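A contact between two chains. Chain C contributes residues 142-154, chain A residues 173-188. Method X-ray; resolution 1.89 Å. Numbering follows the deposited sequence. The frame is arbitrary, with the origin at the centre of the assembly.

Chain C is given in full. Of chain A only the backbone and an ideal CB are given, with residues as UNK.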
ATOM      1  N   ALA C 142       3.892  -6.451  -5.755  1.00 13.66           N
ATOM      2  CA  ALA C 142       4.053  -7.897  -5.780  1.00 14.56           C
ATOM      3  C   ALA C 142       4.192  -8.442  -4.357  1.00 17.92           C
ATOM      4  O   ALA C 142       3.535  -9.426  -3.998  1.00 18.28           O
ATOM      5  CB  ALA C 142       5.298  -8.291  -6.559  1.00 14.89           C
ATOM      6  N   LEU C 143       5.050  -7.807  -3.563  1.00 14.65           N
ATOM      7  CA  LEU C 143       5.260  -8.289  -2.185  1.00 15.89           C
ATOM      8  C   LEU C 143       3.941  -8.184  -1.371  1.00 17.31           C
ATOM      9  O   LEU C 143       3.545  -9.137  -0.668  1.00 15.86           O
ATOM     10  CB  LEU C 143       6.433  -7.526  -1.509  1.00 13.67           C
ATOM     11  CG  LEU C 143       6.699  -7.832   0.011  1.00 16.67           C
ATOM     12  CD1 LEU C 143       6.977  -9.334   0.171  1.00 20.76           C
ATOM     13  CD2 LEU C 143       7.920  -7.082   0.557  1.00 17.51           C
ATOM     14  N   ASP C 144       3.220  -7.066  -1.502  1.00 15.77           N
ATOM     15  CA  ASP C 144       1.961  -6.922  -0.755  1.00 17.57           C
ATOM     16  C   ASP C 144       0.894  -7.940  -1.150  1.00 17.23           C
ATOM     17  O   ASP C 144       0.124  -8.426  -0.308  1.00 17.20           O
ATOM     18  CB  ASP C 144       1.387  -5.509  -0.925  1.00 17.15           C
ATOM     19  CG  ASP C 144       2.136  -4.489  -0.096  1.00 23.69           C
ATOM     20  OD1 ASP C 144       3.037  -4.873   0.702  1.00 25.89           O
ATOM     21  OD2 ASP C 144       1.851  -3.301  -0.245  1.00 24.22           O
ATOM     22  N   GLU C 145       0.842  -8.270  -2.437  1.00 15.36           N
ATOM     23  CA  GLU C 145      -0.152  -9.219  -2.931  1.00 17.37           C
ATOM     24  C   GLU C 145       0.311 -10.658  -2.843  1.00 19.27           C
ATOM     25  O   GLU C 145      -0.448 -11.567  -3.172  1.00 19.10           O
ATOM     26  CB  GLU C 145      -0.473  -8.933  -4.427  1.00 15.12           C
ATOM     27  CG  GLU C 145      -1.116  -7.519  -4.684  1.00 17.24           C
ATOM     28  CD  GLU C 145      -2.496  -7.301  -4.036  1.00 27.23           C
ATOM     29  OE1 GLU C 145      -3.247  -8.274  -3.780  1.00 25.49           O
ATOM     30  OE2 GLU C 145      -2.851  -6.128  -3.787  1.00 27.16           O
ATOM     31  N   SER C 146       1.541 -10.879  -2.415  1.00 16.53           N
ATOM     32  CA  SER C 146       2.070 -12.242  -2.370  1.00 20.74           C
ATOM     33  C   SER C 146       1.531 -13.191  -1.278  1.00 24.96           C
ATOM     34  O   SER C 146       1.774 -14.366  -1.354  1.00 22.72           O
ATOM     35  CB  SER C 146       3.588 -12.210  -2.205  1.00 16.05           C
ATOM     36  OG  SER C 146       3.960 -11.726  -0.926  1.00 16.80           O
ATOM     37  N   PHE C 147       0.810 -12.683  -0.290  1.00 17.28           N
ATOM     38  CA  PHE C 147       0.365 -13.512   0.828  1.00 15.71           C
ATOM     39  C   PHE C 147      -0.969 -14.176   0.607  1.00 21.24           C
ATOM     40  O   PHE C 147      -1.305 -15.140   1.298  1.00 21.31           O
ATOM     41  CB  PHE C 147       0.320 -12.629   2.108  1.00 14.71           C
ATOM     42  CG  PHE C 147       1.620 -11.888   2.369  1.00 16.16           C
ATOM     43  CD1 PHE C 147       2.750 -12.566   2.803  1.00 15.72           C
ATOM     44  CD2 PHE C 147       1.687 -10.524   2.222  1.00 17.10           C
ATOM     45  CE1 PHE C 147       3.955 -11.879   3.103  1.00 16.04           C
ATOM     46  CE2 PHE C 147       2.852  -9.804   2.501  1.00 16.73           C
ATOM     47  CZ  PHE C 147       4.003 -10.464   2.946  1.00 15.48           C
ATOM     48  N   GLY C 148      -1.727 -13.624  -0.329  1.00 23.04           N
ATOM     49  CA  GLY C 148      -3.025 -14.154  -0.673  1.00 21.98           C
ATOM     50  C   GLY C 148      -4.247 -13.517  -0.058  1.00 20.21           C
ATOM     51  O   GLY C 148      -5.359 -14.058  -0.197  1.00 18.63           O
ATOM     52  N   PHE C 149      -4.098 -12.352   0.581  1.00 16.95           N
ATOM     53  CA  PHE C 149      -5.259 -11.732   1.215  1.00 18.45           C
ATOM     54  C   PHE C 149      -6.400 -11.428   0.269  1.00 20.80           C
ATOM     55  O   PHE C 149      -7.566 -11.724   0.575  1.00 19.23           O
ATOM     56  CB  PHE C 149      -4.855 -10.420   1.926  1.00 15.23           C
ATOM     57  CG  PHE C 149      -4.108 -10.656   3.239  1.00 13.39           C
ATOM     58  CD1 PHE C 149      -4.815 -10.841   4.434  1.00 18.23           C
ATOM     59  CD2 PHE C 149      -2.709 -10.719   3.257  1.00 16.97           C
ATOM     60  CE1 PHE C 149      -4.129 -11.089   5.646  1.00 16.13           C
ATOM     61  CE2 PHE C 149      -2.004 -10.963   4.441  1.00 18.80           C
ATOM     62  CZ  PHE C 149      -2.711 -11.150   5.647  1.00 16.77           C
ATOM     63  N   ARG C 150      -6.079 -10.847  -0.887  1.00 21.16           N
ATOM     64  CA  ARG C 150      -7.152 -10.415  -1.798  1.00 21.37           C
ATOM     65  C   ARG C 150      -7.982 -11.577  -2.305  1.00 22.39           C
ATOM     66  O   ARG C 150      -9.211 -11.533  -2.273  1.00 23.17           O
ATOM     67  CB  ARG C 150      -6.572  -9.605  -2.965  1.00 19.27           C
ATOM     68  CG  ARG C 150      -7.643  -8.902  -3.857  1.00 24.01           C
ATOM     69  CD  ARG C 150      -6.947  -8.249  -5.086  1.00 27.79           C
ATOM     70  NE  ARG C 150      -6.023  -7.170  -4.699  1.00 24.85           N
ATOM     71  CZ  ARG C 150      -6.366  -5.888  -4.652  1.00 29.24           C
ATOM     72  NH1 ARG C 150      -7.615  -5.517  -4.972  1.00 25.75           N
ATOM     73  NH2 ARG C 150      -5.468  -4.969  -4.294  1.00 30.47           N
ATOM     74  N   GLN C 151      -7.319 -12.642  -2.717  1.00 22.90           N
ATOM     75  CA  GLN C 151      -8.039 -13.822  -3.216  1.00 30.03           C
ATOM     76  C   GLN C 151      -8.775 -14.541  -2.090  1.00 32.75           C
ATOM     77  O   GLN C 151      -9.916 -14.997  -2.273  1.00 30.89           O
ATOM     78  CB  GLN C 151      -7.081 -14.811  -3.877  1.00 29.57           C
ATOM     79  CG  GLN C 151      -6.297 -14.280  -5.066  1.00 47.97           C
ATOM     80  CD  GLN C 151      -5.305 -13.151  -4.713  1.00 52.74           C
ATOM     81  OE1 GLN C 151      -4.696 -13.131  -3.623  1.00 37.35           O
ATOM     82  NE2 GLN C 151      -5.131 -12.212  -5.659  1.00 44.84           N
ATOM     83  N   HIS C 152      -8.134 -14.659  -0.932  1.00 25.30           N
ATOM     84  CA  HIS C 152      -8.782 -15.322   0.205  1.00 30.49           C
ATOM     85  C   HIS C 152     -10.079 -14.613   0.588  1.00 33.75           C
ATOM     86  O   HIS C 152     -11.102 -15.250   0.811  1.00 32.74           O
ATOM     87  CB  HIS C 152      -7.879 -15.315   1.431  1.00 23.16           C
ATOM     88  CG  HIS C 152      -8.456 -16.032   2.611  1.00 28.50           C
ATOM     89  ND1 HIS C 152      -8.545 -17.408   2.678  1.00 30.24           N
ATOM     90  CD2 HIS C 152      -8.904 -15.568   3.803  1.00 34.54           C
ATOM     91  CE1 HIS C 152      -9.018 -17.758   3.862  1.00 30.09           C
ATOM     92  NE2 HIS C 152      -9.241 -16.666   4.563  1.00 32.67           N
ATOM     93  N   TYR C 153     -10.036 -13.289   0.675  1.00 33.54           N
ATOM     94  CA  TYR C 153     -11.215 -12.534   1.064  1.00 37.16           C
ATOM     95  C   TYR C 153     -12.264 -12.400  -0.021  1.00 40.87           C
ATOM     96  O   TYR C 153     -13.412 -12.079   0.268  1.00 42.24           O
ATOM     97  CB  TYR C 153     -10.810 -11.149   1.574  1.00 36.74           C
ATOM     98  CG  TYR C 153     -10.418 -11.147   3.025  1.00 39.50           C
ATOM     99  CD1 TYR C 153     -11.274 -10.581   3.973  1.00 49.45           C
ATOM    100  CD2 TYR C 153      -9.195 -11.708   3.468  1.00 35.88           C
ATOM    101  CE1 TYR C 153     -10.949 -10.562   5.306  1.00 48.81           C
ATOM    102  CE2 TYR C 153      -8.850 -11.698   4.815  1.00 44.64           C
ATOM    103  CZ  TYR C 153      -9.745 -11.113   5.730  1.00 52.32           C
ATOM    104  OH  TYR C 153      -9.464 -11.022   7.063  1.00 40.61           O
ATOM    105  N   ALA C 154     -11.877 -12.647  -1.265  1.00 44.91           N
ATOM    106  CA  ALA C 154     -12.826 -12.556  -2.361  1.00 54.30           C
ATOM    107  C   ALA C 154     -13.661 -13.828  -2.380  1.00 60.52           C
ATOM    108  O   ALA C 154     -14.900 -13.691  -2.317  1.00 70.07           O
ATOM    109  CB  ALA C 154     -12.105 -12.386  -3.682  1.00 44.98           C
TER
ATOM    110  N   UNK A 173      11.898  -9.724   8.151  1.00 15.56           N
ATOM    111  CA  UNK A 173      11.301  -8.666   8.936  1.00 15.54           C
ATOM    112  C   UNK A 173      10.374  -7.825   8.042  1.00 17.39           C
ATOM    113  O   UNK A 173       9.247  -7.440   8.438  1.00 15.84           O
ATOM    114  CB  UNK A 173      12.384  -7.797   9.578  1.00 15.54           C
ATOM    115  N   UNK A 174      10.852  -7.513   6.838  1.00 17.71           N
ATOM    116  CA  UNK A 174      10.054  -6.711   5.907  1.00 20.17           C
ATOM    117  C   UNK A 174       8.804  -7.503   5.501  1.00 17.73           C
ATOM    118  O   UNK A 174       7.706  -6.934   5.398  1.00 17.39           O
ATOM    119  CB  UNK A 174      10.876  -6.326   4.675  1.00 20.17           C
ATOM    120  N   UNK A 175       8.944  -8.820   5.284  1.00 18.09           N
ATOM    121  CA  UNK A 175       7.770  -9.604   4.953  1.00 17.19           C
ATOM    122  C   UNK A 175       6.772  -9.578   6.101  1.00 18.13           C
ATOM    123  O   UNK A 175       5.556  -9.518   5.864  1.00 16.85           O
ATOM    124  CB  UNK A 175       8.163 -11.044   4.617  1.00 17.19           C
ATOM    125  N   UNK A 176       7.275  -9.684   7.332  1.00 12.95           N
ATOM    126  CA  UNK A 176       6.366  -9.632   8.472  1.00 16.13           C
ATOM    127  C   UNK A 176       5.654  -8.288   8.525  1.00 16.21           C
ATOM    128  O   UNK A 176       4.456  -8.222   8.834  1.00 15.21           O
ATOM    129  CB  UNK A 176       7.124  -9.883   9.777  1.00 16.13           C
ATOM    130  N   UNK A 177       6.384  -7.203   8.283  1.00 14.79           N
ATOM    131  CA  UNK A 177       5.733  -5.886   8.335  1.00 15.95           C
ATOM    132  C   UNK A 177       4.672  -5.708   7.254  1.00 14.25           C
ATOM    133  O   UNK A 177       3.607  -5.163   7.524  1.00 14.75           O
ATOM    134  CB  UNK A 177       6.782  -4.781   8.201  1.00 15.95           C
ATOM    135  N   UNK A 178       4.936  -6.183   6.031  1.00 10.69           N
ATOM    136  CA  UNK A 178       3.938  -6.066   4.951  1.00 14.10           C
ATOM    137  C   UNK A 178       2.767  -6.988   5.237  1.00 15.55           C
ATOM    138  O   UNK A 178       1.620  -6.639   4.992  1.00 12.94           O
ATOM    139  CB  UNK A 178       4.554  -6.399   3.591  1.00 14.10           C
ATOM    140  N   UNK A 179       3.056  -8.165   5.770  1.00 13.05           N
ATOM    141  CA  UNK A 179       1.992  -9.130   6.092  1.00 15.27           C
ATOM    142  C   UNK A 179       1.035  -8.571   7.148  1.00 12.10           C
ATOM    143  O   UNK A 179      -0.179  -8.630   6.971  1.00 14.78           O
ATOM    144  CB  UNK A 179       2.599 -10.445   6.585  1.00 15.27           C
ATOM    145  N   UNK A 180       1.581  -8.024   8.249  1.00 13.26           N
ATOM    146  CA  UNK A 180       0.730  -7.470   9.301  1.00 13.77           C
ATOM    147  C   UNK A 180      -0.023  -6.236   8.784  1.00 13.61           C
ATOM    148  O   UNK A 180      -1.166  -5.983   9.190  1.00 13.75           O
ATOM    149  CB  UNK A 180       1.566  -7.109  10.531  1.00 13.77           C
ATOM    150  N   UNK A 181       0.648  -5.453   7.922  1.00 15.40           N
ATOM    151  CA  UNK A 181       0.000  -4.278   7.288  1.00 13.06           C
ATOM    152  C   UNK A 181      -1.217  -4.750   6.518  1.00 14.52           C
ATOM    153  O   UNK A 181      -2.276  -4.117   6.597  1.00 14.99           O
ATOM    154  CB  UNK A 181       0.963  -3.536   6.360  1.00 13.06           C
ATOM    155  N   UNK A 182      -1.076  -5.819   5.715  1.00 16.05           N
ATOM    156  CA  UNK A 182      -2.228  -6.366   4.961  1.00 13.22           C
ATOM    157  C   UNK A 182      -3.270  -6.959   5.942  1.00 17.15           C
ATOM    158  O   UNK A 182      -4.484  -6.758   5.767  1.00 15.47           O
ATOM    159  CB  UNK A 182      -1.762  -7.435   3.971  1.00 13.22           C
ATOM    160  N   UNK A 183      -2.818  -7.669   6.974  1.00 15.34           N
ATOM    161  CA  UNK A 183      -3.789  -8.222   7.930  1.00 18.94           C
ATOM    162  C   UNK A 183      -4.657  -7.117   8.558  1.00 19.63           C
ATOM    163  O   UNK A 183      -5.903  -7.255   8.658  1.00 19.65           O
ATOM    164  CB  UNK A 183      -3.060  -8.998   9.028  1.00 18.94           C
ATOM    165  N   UNK A 184      -4.024  -6.012   8.954  1.00 16.59           N
ATOM    166  CA  UNK A 184      -4.763  -4.910   9.571  1.00 15.56           C
ATOM    167  C   UNK A 184      -5.724  -4.275   8.550  1.00 16.17           C
ATOM    168  O   UNK A 184      -6.849  -3.913   8.878  1.00 15.96           O
ATOM    169  CB  UNK A 184      -3.796  -3.860  10.121  1.00 15.56           C
ATOM    170  N   UNK A 185      -5.256  -4.113   7.321  1.00 14.90           N
ATOM    171  CA  UNK A 185      -6.089  -3.512   6.251  1.00 16.45           C
ATOM    172  C   UNK A 185      -7.362  -4.345   6.042  1.00 17.20           C
ATOM    173  O   UNK A 185      -8.488  -3.826   6.035  1.00 17.84           O
ATOM    174  CB  UNK A 185      -5.303  -3.415   4.942  1.00 16.45           C
ATOM    175  N   UNK A 186      -7.194  -5.641   5.852  1.00 14.58           N
ATOM    176  CA  UNK A 186      -8.348  -6.489   5.597  1.00 16.84           C
ATOM    177  C   UNK A 186      -9.196  -6.669   6.837  1.00 17.76           C
ATOM    178  O   UNK A 186     -10.435  -6.632   6.755  1.00 19.48           O
ATOM    179  CB  UNK A 186      -7.899  -7.854   5.072  1.00 16.84           C
ATOM    180  N   UNK A 187      -8.555  -6.858   7.984  1.00 17.57           N
ATOM    181  CA  UNK A 187      -9.353  -7.038   9.198  1.00 21.21           C
ATOM    182  C   UNK A 187     -10.175  -5.820   9.557  1.00 25.88           C
ATOM    183  O   UNK A 187     -11.227  -5.941  10.177  1.00 22.43           O
ATOM    184  CB  UNK A 187      -8.441  -7.393  10.374  1.00 21.21           C
ATOM    185  N   UNK A 188      -9.707  -4.636   9.161  1.00 23.20           N
ATOM    186  CA  UNK A 188     -10.409  -3.406   9.445  1.00 20.19           C
ATOM    187  C   UNK A 188     -11.665  -3.209   8.568  1.00 22.25           C
ATOM    188  O   UNK A 188     -12.532  -2.419   8.899  1.00 21.91           O
ATOM    189  CB  UNK A 188      -9.451  -2.227   9.258  1.00 20.19           C
TER

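Backbone angles throughout 173-188 are helical, so glycine is nowhere required; CA-to-CB direction and what chain C places nearby sort the positions. At 173, 176, 177, 180, 181, 184, 185 and 188 the ideal CB has nothing of chain C within 5.5 Å; chain C sets no preference there. They hold Ser A173, Leu A176, Gln A177, Leu A180, Thr A181, Leu A184, His A185 and Thr A188.

Position 174 points sideways, its ideal CB 5.1 Å from Leu C143 CD2. An apolar chain would suit; Leu A174 brings CG to 4.3 Å from Leu C143 CD2.

At 175, also sideways, the ideal CB lies 4.5 Å from Phe C147 CZ and 4.9 Å from Leu C143 CD1. Any apolar chain could fit. Met A175 CE lies 4.4 Å from Phe C147 CE1.

Position 178 points toward chain C, with the ideal CB 3.6 Å from Asp C144 OD1. The carboxylate favours Lys or Arg, while Leu C143 CG at 4.4 Å from the same CB asks for an aliphatic stem. Arg A178 answers both: NE donates to Asp C144 OD1 (2.8 Å, 171°) and NH2 to Asp C144 OD2 (3.1 Å, 179°), a two-pronged salt bridge, and its CG packs 3.8 Å from Leu C143 CD2.

Position 179 has its ideal CB 3.9 Å from Phe C147 CZ and 5.1 Å from Phe C149 CE2. Large apolar or aromatic chains suit. Phe A179 sets its edge toward the Phe C147 face (planes at 82°), while Phe C149 CZ lies over its own face, 3.6 Å from Phe A179 CE2.

Position 182 is tight: its ideal CB is 3.5 Å from Phe C149 CD2. An unbranched polar or basic chain able to turn toward Asp C144 O, such as Gln, Lys or Arg, is plausible. Gln A182 lays CB over the Phe C149 face, 3.8 Å from the centroid; its OE1 lies 2.8 Å from the oxygen of water 1, which is also 3.1 Å from Glu C145 OE2.

At 183 the ideal CB is 4.0 Å from Phe C149 CZ, so a small residue fits comfortably. Ala A183 helps Gln A182, Phe A179 and 186 enclose Phe C149.

Position 186 points toward chain C, its ideal CB 3.8 Å from Tyr C153 CZ and 4.3 Å from Phe C149 CD1; a broad, flat side chain suits. Tyr A186 receives Phe C149 CB over its face, 3.7 Å from the centroid, and its OH bonds water 1 at 2.7 Å.

The ideal CB of 187 lies 5.0 Å from Tyr C153 OH, suiting a polar residue. It is Asn A187: water 2 lies 2.5 Å from both Asn A187 OD1 and Tyr C153 OH.

Chain A, residues 173-188: SLMLQRFLTQALHYNT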
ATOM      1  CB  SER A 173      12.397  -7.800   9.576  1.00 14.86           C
ATOM      2  OG  SER A 173      13.198  -8.598  10.484  1.00 17.52           O
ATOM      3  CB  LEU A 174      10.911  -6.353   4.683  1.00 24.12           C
ATOM      4  CG  LEU A 174      10.442  -5.376   3.611  1.00 33.65           C
ATOM      5  CD1 LEU A 174       9.719  -4.162   4.217  1.00 26.75           C
ATOM      6  CD2 LEU A 174      11.718  -4.897   2.862  1.00 32.94           C
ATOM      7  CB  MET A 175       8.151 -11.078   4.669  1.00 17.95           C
ATOM      8  CG  MET A 175       9.083 -11.229   3.476  1.00 25.57           C
ATOM      9  SD  MET A 175       9.621 -12.990   3.321  1.00 34.82           S
ATOM     10  CE  MET A 175       8.031 -13.626   3.271  1.00 17.14           C
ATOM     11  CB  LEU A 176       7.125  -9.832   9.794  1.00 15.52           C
ATOM     12  CG  LEU A 176       6.259  -9.797  11.082  1.00 18.41           C
ATOM     13  CD1 LEU A 176       5.169 -10.944  11.073  1.00 14.27           C
ATOM     14  CD2 LEU A 176       7.189  -9.959  12.269  1.00 18.32           C
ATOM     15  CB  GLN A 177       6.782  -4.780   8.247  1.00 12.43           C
ATOM     16  CG  GLN A 177       6.271  -3.402   8.703  1.00 15.88           C
ATOM     17  CD  GLN A 177       5.486  -2.615   7.653  1.00 21.16           C
ATOM     18  OE1 GLN A 177       5.559  -2.909   6.461  1.00 19.31           O
ATOM     19  NE2 GLN A 177       4.734  -1.563   8.104  1.00 20.70           N
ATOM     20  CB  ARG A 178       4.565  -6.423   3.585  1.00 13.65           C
ATOM     21  CG  ARG A 178       5.701  -5.437   3.151  1.00 18.56           C
ATOM     22  CD  ARG A 178       5.428  -3.952   3.455  1.00 17.16           C
ATOM     23  NE  ARG A 178       4.216  -3.424   2.804  1.00 19.18           N
ATOM     24  CZ  ARG A 178       3.532  -2.338   3.196  1.00 23.04           C
ATOM     25  NH1 ARG A 178       3.895  -1.627   4.276  1.00 21.66           N
ATOM     26  NH2 ARG A 178       2.543  -1.876   2.436  1.00 21.00           N
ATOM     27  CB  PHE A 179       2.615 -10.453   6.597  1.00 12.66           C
ATOM     28  CG  PHE A 179       1.591 -11.490   6.974  1.00 14.58           C
ATOM     29  CD1 PHE A 179       1.187 -11.619   8.312  1.00 16.18           C
ATOM     30  CD2 PHE A 179       1.034 -12.313   6.017  1.00 16.42           C
ATOM     31  CE1 PHE A 179       0.209 -12.571   8.671  1.00 21.27           C
ATOM     32  CE2 PHE A 179       0.055 -13.276   6.382  1.00 18.37           C
ATOM     33  CZ  PHE A 179      -0.332 -13.384   7.698  1.00 16.64           C
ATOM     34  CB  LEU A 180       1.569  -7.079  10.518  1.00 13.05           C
ATOM     35  CG  LEU A 180       2.241  -8.314  11.167  1.00 14.90           C
ATOM     36  CD1 LEU A 180       3.150  -7.861  12.276  1.00 14.65           C
ATOM     37  CD2 LEU A 180       1.161  -9.269  11.694  1.00 18.82           C
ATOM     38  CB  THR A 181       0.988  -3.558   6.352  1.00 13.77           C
ATOM     39  OG1 THR A 181       1.987  -2.979   7.172  1.00 14.77           O
ATOM     40  CG2 THR A 181       0.297  -2.404   5.478  1.00 14.37           C
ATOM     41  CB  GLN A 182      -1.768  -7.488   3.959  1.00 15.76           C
ATOM     42  CG  GLN A 182      -0.905  -6.964   2.820  1.00 15.86           C
ATOM     43  CD  GLN A 182      -1.707  -6.107   1.839  1.00 31.90           C
ATOM     44  OE1 GLN A 182      -2.608  -6.594   1.157  1.00 41.39           O
ATOM     45  NE2 GLN A 182      -1.373  -4.842   1.770  1.00 40.80           N
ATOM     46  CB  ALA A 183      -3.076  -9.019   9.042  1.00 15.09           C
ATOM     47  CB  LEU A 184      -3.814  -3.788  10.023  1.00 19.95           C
ATOM     48  CG  LEU A 184      -3.846  -3.205  11.420  1.00 35.69           C
ATOM     49  CD1 LEU A 184      -3.053  -1.901  11.408  1.00 16.84           C
ATOM     50  CD2 LEU A 184      -5.268  -3.049  11.926  1.00 28.53           C
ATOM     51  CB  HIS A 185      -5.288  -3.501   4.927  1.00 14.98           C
ATOM     52  CG  HIS A 185      -5.939  -2.724   3.813  1.00 15.83           C
ATOM     53  ND1 HIS A 185      -5.824  -1.353   3.710  1.00 16.13           N
ATOM     54  CD2 HIS A 185      -6.649  -3.123   2.736  1.00 17.31           C
ATOM     55  CE1 HIS A 185      -6.422  -0.944   2.606  1.00 19.77           C
ATOM     56  NE2 HIS A 185      -6.938  -1.996   1.997  1.00 18.55           N
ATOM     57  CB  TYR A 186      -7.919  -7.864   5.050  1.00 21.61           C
ATOM     58  CG  TYR A 186      -7.557  -7.815   3.579  1.00 22.64           C
ATOM     59  CD1 TYR A 186      -8.465  -8.229   2.605  1.00 23.84           C
ATOM     60  CD2 TYR A 186      -6.361  -7.263   3.170  1.00 16.26           C
ATOM     61  CE1 TYR A 186      -8.183  -8.084   1.246  1.00 20.88           C
ATOM     62  CE2 TYR A 186      -6.068  -7.077   1.776  1.00 19.45           C
ATOM     63  CZ  TYR A 186      -6.998  -7.495   0.839  1.00 21.51           C
ATOM     64  OH  TYR A 186      -6.818  -7.245  -0.503  1.00 20.62           O
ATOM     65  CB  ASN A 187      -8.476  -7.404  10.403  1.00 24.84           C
ATOM     66  CG  ASN A 187      -9.288  -8.094  11.493  1.00 43.10           C
ATOM     67  OD1 ASN A 187      -9.871  -9.150  11.252  1.00 46.69           O
ATOM     68  ND2 ASN A 187      -9.345  -7.499  12.683  1.00 33.01           N
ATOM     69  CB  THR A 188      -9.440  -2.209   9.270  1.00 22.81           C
ATOM     70  OG1 THR A 188      -8.403  -2.339  10.247  1.00 24.02           O
ATOM     71  CG2 THR A 188     -10.154  -0.877   9.441  1.00 24.18           C
TER
HETATM   72  O   HOH W   1      -4.257  -6.790  -1.102  1.00 28.28           O
HETATM   73  O   HOH W   2     -10.459 -10.660   9.301  1.00 39.11           O
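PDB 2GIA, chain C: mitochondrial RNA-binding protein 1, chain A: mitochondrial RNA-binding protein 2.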